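PDB 4Q1Z: putative lipoprotein from Bacteroides thetaiotaomicron, which is of unknown function but is probably a lipid-anchored cell-envelope protein of the DUF4876 family, built from two domains rich in beta structure. Local coordinates for residues 24-36 against 44-57. Sequence-based numbering, arbitrary orientation.
Sequences ISTLKDLTVKFDN and VKEVTDNSVKVDGI
Val32 and Val47 meet through single methyls, CG2 of Val32 lying 3.5 Å from CG2 of Val47 as the two branches slant past each other on the buried side of an antiparallel hairpin. With CG1 of Val47 anti to its own backbone N (chi1 -174°), the valine straddles two neighbours: CG2 reaches Val32, while CG1 lies 3.9 Å from CD2 of Leu30. Beneath these methyls the backbones of 30-35 and 44-46 pair. Val32 and Lys45 form the hydrogen-bonded pair, with Val32 N to Lys45 O at 2.9 Å in the carbonyl plane and Lys45 N returning to Val32 O from a tilted position; Val47 N then bonds Leu30 O. On the other face, carrying Thr31, Lys33, Val44 and Glu46, the stem of Lys33 runs beside Val44, CG to CG1 3.6 Å, both pointing the same way.

Phe34 is directed instead at strand 51-57. The side chains of Ile57 and Phe34 cross at about a right angle, which sets CD1 of Ile57 3.5 Å from CD2 of Phe34, whereas Val54 and the phenylalanine point toward each other from opposing strands, CG2 of Val54 3.8 Å from CE1 of Phe34. Cutting this side chain back to that of an alanine is likely to open a gap between the two strands and leave Val54 and Ile57 without their shared apolar partner.

Further along, CD1 of Leu27 rests against the backbone O of Thr48, where the chain turns toward 51-57. Strands 43-46 and 51-57 are the two outermost strands of a seven-stranded sheet that folds over into a sandwich-like arrangement, Phe34 lying between its layers. Strand 24-35 pairs with 43-46 along one border and 60-72 along the other, while Phe34 also touches Val15 of strand 11-19, Val64 of strand 60-72 and Leu89 of strand 77-89.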
loop_
_atom_site.group_PDB
_atom_site.type_symbol
_atom_site.label_atom_id
_atom_site.label_comp_id
_atom_site.label_asym_id
_atom_site.label_seq_id
_atom_site.Cartn_x
_atom_site.Cartn_y
_atom_site.Cartn_z
ATOM N N ILE A 24 -5.182 6.784 -22.340
ATOM C CA ILE A 24 -6.064 5.779 -21.738
ATOM C C ILE A 24 -6.007 4.469 -22.542
ATOM O O ILE A 24 -6.123 4.494 -23.770
ATOM C CB ILE A 24 -7.512 6.327 -21.622
ATOM C CG1 ILE A 24 -7.562 7.539 -20.679
ATOM C CG2 ILE A 24 -8.533 5.229 -21.206
ATOM C CD1 ILE A 24 -8.707 8.390 -20.926
ATOM N N SER A 25 -5.822 3.338 -21.840
ATOM C CA SER A 25 -5.763 2.002 -22.435
ATOM C C SER A 25 -7.093 1.244 -22.233
ATOM O O SER A 25 -7.522 0.503 -23.122
ATOM C CB SER A 25 -4.607 1.211 -21.830
ATOM O OG SER A 25 -4.023 0.328 -22.772
ATOM N N THR A 26 -7.731 1.425 -21.060
ATOM C CA THR A 26 -8.982 0.770 -20.659
ATOM C C THR A 26 -9.872 1.704 -19.865
ATOM O O THR A 26 -9.367 2.517 -19.087
ATOM C CB THR A 26 -8.688 -0.469 -19.743
ATOM O OG1 THR A 26 -7.443 -1.088 -20.060
ATOM C CG2 THR A 26 -9.812 -1.499 -19.740
ATOM N N LEU A 27 -11.197 1.535 -20.008
ATOM C CA LEU A 27 -12.204 2.196 -19.190
ATOM C C LEU A 27 -12.935 1.069 -18.421
ATOM O O LEU A 27 -13.816 0.379 -18.967
ATOM C CB LEU A 27 -13.139 3.102 -20.003
ATOM C CG LEU A 27 -12.507 4.332 -20.628
ATOM C CD1 LEU A 27 -13.453 4.974 -21.581
ATOM C CD2 LEU A 27 -12.057 5.325 -19.582
ATOM N N LYS A 28 -12.466 0.828 -17.170
ATOM C CA LYS A 28 -12.916 -0.242 -16.263
ATOM C C LYS A 28 -14.027 0.220 -15.283
ATOM O O LYS A 28 -13.883 1.245 -14.612
ATOM C CB LYS A 28 -11.697 -0.760 -15.485
ATOM C CG LYS A 28 -12.011 -1.807 -14.432
ATOM C CD LYS A 28 -10.790 -2.150 -13.577
ATOM C CE LYS A 28 -11.172 -2.960 -12.359
ATOM N NZ LYS A 28 -11.854 -4.240 -12.702
ATOM N N ASP A 29 -15.132 -0.559 -15.213
ATOM C CA ASP A 29 -16.295 -0.364 -14.320
ATOM C C ASP A 29 -16.882 1.097 -14.396
ATOM O O ASP A 29 -17.471 1.613 -13.425
ATOM C CB ASP A 29 -15.913 -0.758 -12.858
ATOM C CG ASP A 29 -15.282 -2.150 -12.661
ATOM O OD1 ASP A 29 -15.725 -3.116 -13.345
ATOM O OD2 ASP A 29 -14.388 -2.282 -11.783
ATOM N N LEU A 30 -16.781 1.710 -15.603
ATOM C CA LEU A 30 -17.217 3.073 -15.875
ATOM C C LEU A 30 -18.723 3.128 -16.149
ATOM O O LEU A 30 -19.245 2.392 -16.989
ATOM C CB LEU A 30 -16.393 3.674 -17.046
ATOM C CG LEU A 30 -16.579 5.159 -17.395
ATOM C CD1 LEU A 30 -16.152 6.047 -16.254
ATOM C CD2 LEU A 30 -15.793 5.526 -18.624
ATOM N N THR A 31 -19.412 4.027 -15.437
ATOM C CA THR A 31 -20.849 4.215 -15.559
ATOM C C THR A 31 -21.259 5.684 -15.673
ATOM O O THR A 31 -20.571 6.595 -15.201
ATOM C CB THR A 31 -21.575 3.589 -14.364
ATOM O OG1 THR A 31 -20.927 3.983 -13.144
ATOM C CG2 THR A 31 -21.697 2.061 -14.472
ATOM N N VAL A 32 -22.409 5.886 -16.309
ATOM C CA VAL A 32 -23.089 7.157 -16.457
ATOM C C VAL A 32 -24.456 6.954 -15.828
ATOM O O VAL A 32 -25.269 6.205 -16.359
ATOM C CB VAL A 32 -23.149 7.681 -17.921
ATOM C CG1 VAL A 32 -24.048 8.899 -18.027
ATOM C CG2 VAL A 32 -21.756 8.037 -18.415
ATOM N N LYS A 33 -24.659 7.543 -14.645
ATOM C CA LYS A 33 -25.911 7.504 -13.890
ATOM C C LYS A 33 -26.709 8.794 -14.175
ATOM O O LYS A 33 -26.111 9.875 -14.237
ATOM C CB LYS A 33 -25.649 7.349 -12.368
ATOM C CG LYS A 33 -25.116 5.989 -11.901
ATOM C CD LYS A 33 -24.624 6.036 -10.430
ATOM C CE LYS A 33 -24.010 4.731 -9.928
ATOM N NZ LYS A 33 -23.020 4.929 -8.816
ATOM N N PHE A 34 -28.041 8.671 -14.378
ATOM C CA PHE A 34 -28.979 9.786 -14.590
ATOM C C PHE A 34 -30.034 9.781 -13.473
ATOM O O PHE A 34 -31.034 9.075 -13.606
ATOM C CB PHE A 34 -29.667 9.684 -15.960
ATOM C CG PHE A 34 -28.830 9.921 -17.190
ATOM C CD1 PHE A 34 -28.004 8.923 -17.689
ATOM C CD2 PHE A 34 -28.962 11.092 -17.922
ATOM C CE1 PHE A 34 -27.290 9.115 -18.875
ATOM C CE2 PHE A 34 -28.236 11.289 -19.098
ATOM C CZ PHE A 34 -27.395 10.307 -19.560
ATOM N N ASP A 35 -29.798 10.520 -12.358
ATOM C CA ASP A 35 -30.726 10.584 -11.210
ATOM C C ASP A 35 -31.779 11.740 -11.348
ATOM O O ASP A 35 -31.576 12.684 -12.125
ATOM C CB ASP A 35 -29.947 10.716 -9.890
ATOM N N ASN A 36 -32.911 11.633 -10.598
ATOM C CA ASN A 36 -34.011 12.615 -10.548
ATOM C C ASN A 36 -34.941 12.373 -9.331
ATOM O O ASN A 36 -35.097 11.228 -8.889
ATOM C CB ASN A 36 -34.835 12.587 -11.844
ATOM C CG ASN A 36 -35.763 13.763 -12.008
ATOM O OD1 ASN A 36 -36.964 13.686 -11.721
ATOM N ND2 ASN A 36 -35.223 14.886 -12.436
ATOM N N VAL A 44 -28.854 3.958 -15.183
ATOM C CA VAL A 44 -27.421 3.644 -15.111
ATOM C C VAL A 44 -27.020 3.055 -16.476
ATOM O O VAL A 44 -27.731 2.211 -17.018
ATOM C CB VAL A 44 -26.944 2.773 -13.905
ATOM C CG1 VAL A 44 -27.447 3.316 -12.574
ATOM C CG2 VAL A 44 -27.302 1.303 -14.054
ATOM N N LYS A 45 -25.923 3.541 -17.058
ATOM C CA LYS A 45 -25.470 3.084 -18.369
ATOM C C LYS A 45 -23.984 2.728 -18.326
ATOM O O LYS A 45 -23.190 3.503 -17.815
ATOM C CB LYS A 45 -25.757 4.176 -19.421
ATOM C CG LYS A 45 -25.372 3.840 -20.858
ATOM C CD LYS A 45 -26.493 3.203 -21.649
ATOM C CE LYS A 45 -26.048 2.880 -23.051
ATOM N NZ LYS A 45 -24.924 1.899 -23.091
ATOM N N GLU A 46 -23.621 1.551 -18.855
ATOM C CA GLU A 46 -22.238 1.078 -18.938
ATOM C C GLU A 46 -21.504 1.827 -20.051
ATOM O O GLU A 46 -22.090 2.093 -21.104
ATOM C CB GLU A 46 -22.193 -0.428 -19.187
ATOM C CG GLU A 46 -21.828 -1.242 -17.968
ATOM C CD GLU A 46 -21.060 -2.494 -18.339
ATOM O OE1 GLU A 46 -21.706 -3.540 -18.576
ATOM O OE2 GLU A 46 -19.814 -2.412 -18.451
ATOM N N VAL A 47 -20.227 2.188 -19.811
ATOM C CA VAL A 47 -19.452 2.975 -20.772
ATOM C C VAL A 47 -18.076 2.336 -21.000
ATOM O O VAL A 47 -17.378 2.018 -20.037
ATOM C CB VAL A 47 -19.318 4.457 -20.289
ATOM C CG1 VAL A 47 -18.647 5.319 -21.343
ATOM C CG2 VAL A 47 -20.665 5.054 -19.907
ATOM N N THR A 48 -17.669 2.191 -22.268
ATOM C CA THR A 48 -16.349 1.659 -22.607
ATOM C C THR A 48 -15.579 2.608 -23.496
ATOM O O THR A 48 -14.377 2.418 -23.672
ATOM C CB THR A 48 -16.437 0.301 -23.270
ATOM O OG1 THR A 48 -17.426 0.330 -24.308
ATOM C CG2 THR A 48 -16.665 -0.805 -22.276
ATOM N N ASP A 49 -16.243 3.631 -24.055
ATOM C CA ASP A 49 -15.559 4.580 -24.924
ATOM C C ASP A 49 -15.756 6.016 -24.449
ATOM O O ASP A 49 -16.419 6.231 -23.440
ATOM C CB ASP A 49 -16.031 4.410 -26.372
ATOM C CG ASP A 49 -14.905 4.443 -27.387
ATOM O OD1 ASP A 49 -13.794 4.947 -27.042
ATOM O OD2 ASP A 49 -15.133 4.003 -28.536
ATOM N N ASN A 50 -15.159 6.995 -25.161
ATOM C CA ASN A 50 -15.264 8.426 -24.870
ATOM C C ASN A 50 -16.686 8.968 -25.102
ATOM O O ASN A 50 -17.046 9.986 -24.518
ATOM C CB ASN A 50 -14.276 9.202 -25.724
ATOM C CG ASN A 50 -12.889 9.209 -25.149
ATOM O OD1 ASN A 50 -12.482 10.163 -24.475
ATOM N ND2 ASN A 50 -12.135 8.137 -25.382
ATOM N N SER A 51 -17.482 8.308 -25.941
ATOM C CA SER A 51 -18.855 8.742 -26.218
ATOM C C SER A 51 -19.847 7.580 -26.121
ATOM O O SER A 51 -19.523 6.462 -26.539
ATOM C CB SER A 51 -18.950 9.398 -27.593
ATOM O OG SER A 51 -18.386 8.586 -28.607
ATOM N N VAL A 52 -21.056 7.851 -25.574
ATOM C CA VAL A 52 -22.122 6.854 -25.415
ATOM C C VAL A 52 -23.499 7.465 -25.736
ATOM O O VAL A 52 -23.772 8.607 -25.362
ATOM C CB VAL A 52 -22.100 6.179 -24.008
ATOM C CG1 VAL A 52 -22.435 7.153 -22.883
ATOM C CG2 VAL A 52 -23.002 4.948 -23.953
ATOM N N LYS A 53 -24.352 6.686 -26.436
ATOM C CA LYS A 53 -25.737 7.050 -26.752
ATOM C C LYS A 53 -26.620 6.404 -25.696
ATOM O O LYS A 53 -26.462 5.213 -25.411
ATOM C CB LYS A 53 -26.132 6.613 -28.173
ATOM N N VAL A 54 -27.489 7.196 -25.052
ATOM C CA VAL A 54 -28.362 6.681 -23.995
ATOM C C VAL A 54 -29.846 6.744 -24.451
ATOM O O VAL A 54 -30.453 7.821 -24.454
ATOM C CB VAL A 54 -28.141 7.400 -22.638
ATOM C CG1 VAL A 54 -28.741 6.588 -21.499
ATOM C CG2 VAL A 54 -26.662 7.667 -22.376
ATOM N N ASP A 55 -30.420 5.575 -24.822
ATOM C CA ASP A 55 -31.812 5.430 -25.279
ATOM C C ASP A 55 -32.784 5.236 -24.117
ATOM O O ASP A 55 -32.371 4.893 -23.004
ATOM C CB ASP A 55 -31.968 4.228 -26.241
ATOM C CG ASP A 55 -30.836 3.990 -27.216
ATOM O OD1 ASP A 55 -30.588 4.873 -28.066
ATOM O OD2 ASP A 55 -30.222 2.900 -27.155
ATOM N N GLY A 56 -34.070 5.417 -24.410
ATOM C CA GLY A 56 -35.176 5.196 -23.484
ATOM C C GLY A 56 -35.305 6.125 -22.294
ATOM O O GLY A 56 -36.126 5.857 -21.409
ATOM N N ILE A 57 -34.520 7.222 -22.258
ATOM C CA ILE A 57 -34.590 8.181 -21.156
ATOM C C ILE A 57 -35.740 9.168 -21.431
ATOM O O ILE A 57 -35.778 9.819 -22.478
ATOM C CB ILE A 57 -33.228 8.877 -20.837
ATOM C CG1 ILE A 57 -33.397 10.003 -19.801
ATOM C CG2 ILE A 57 -32.471 9.352 -22.092
ATOM C CD1 ILE A 57 -32.228 10.235 -18.966
#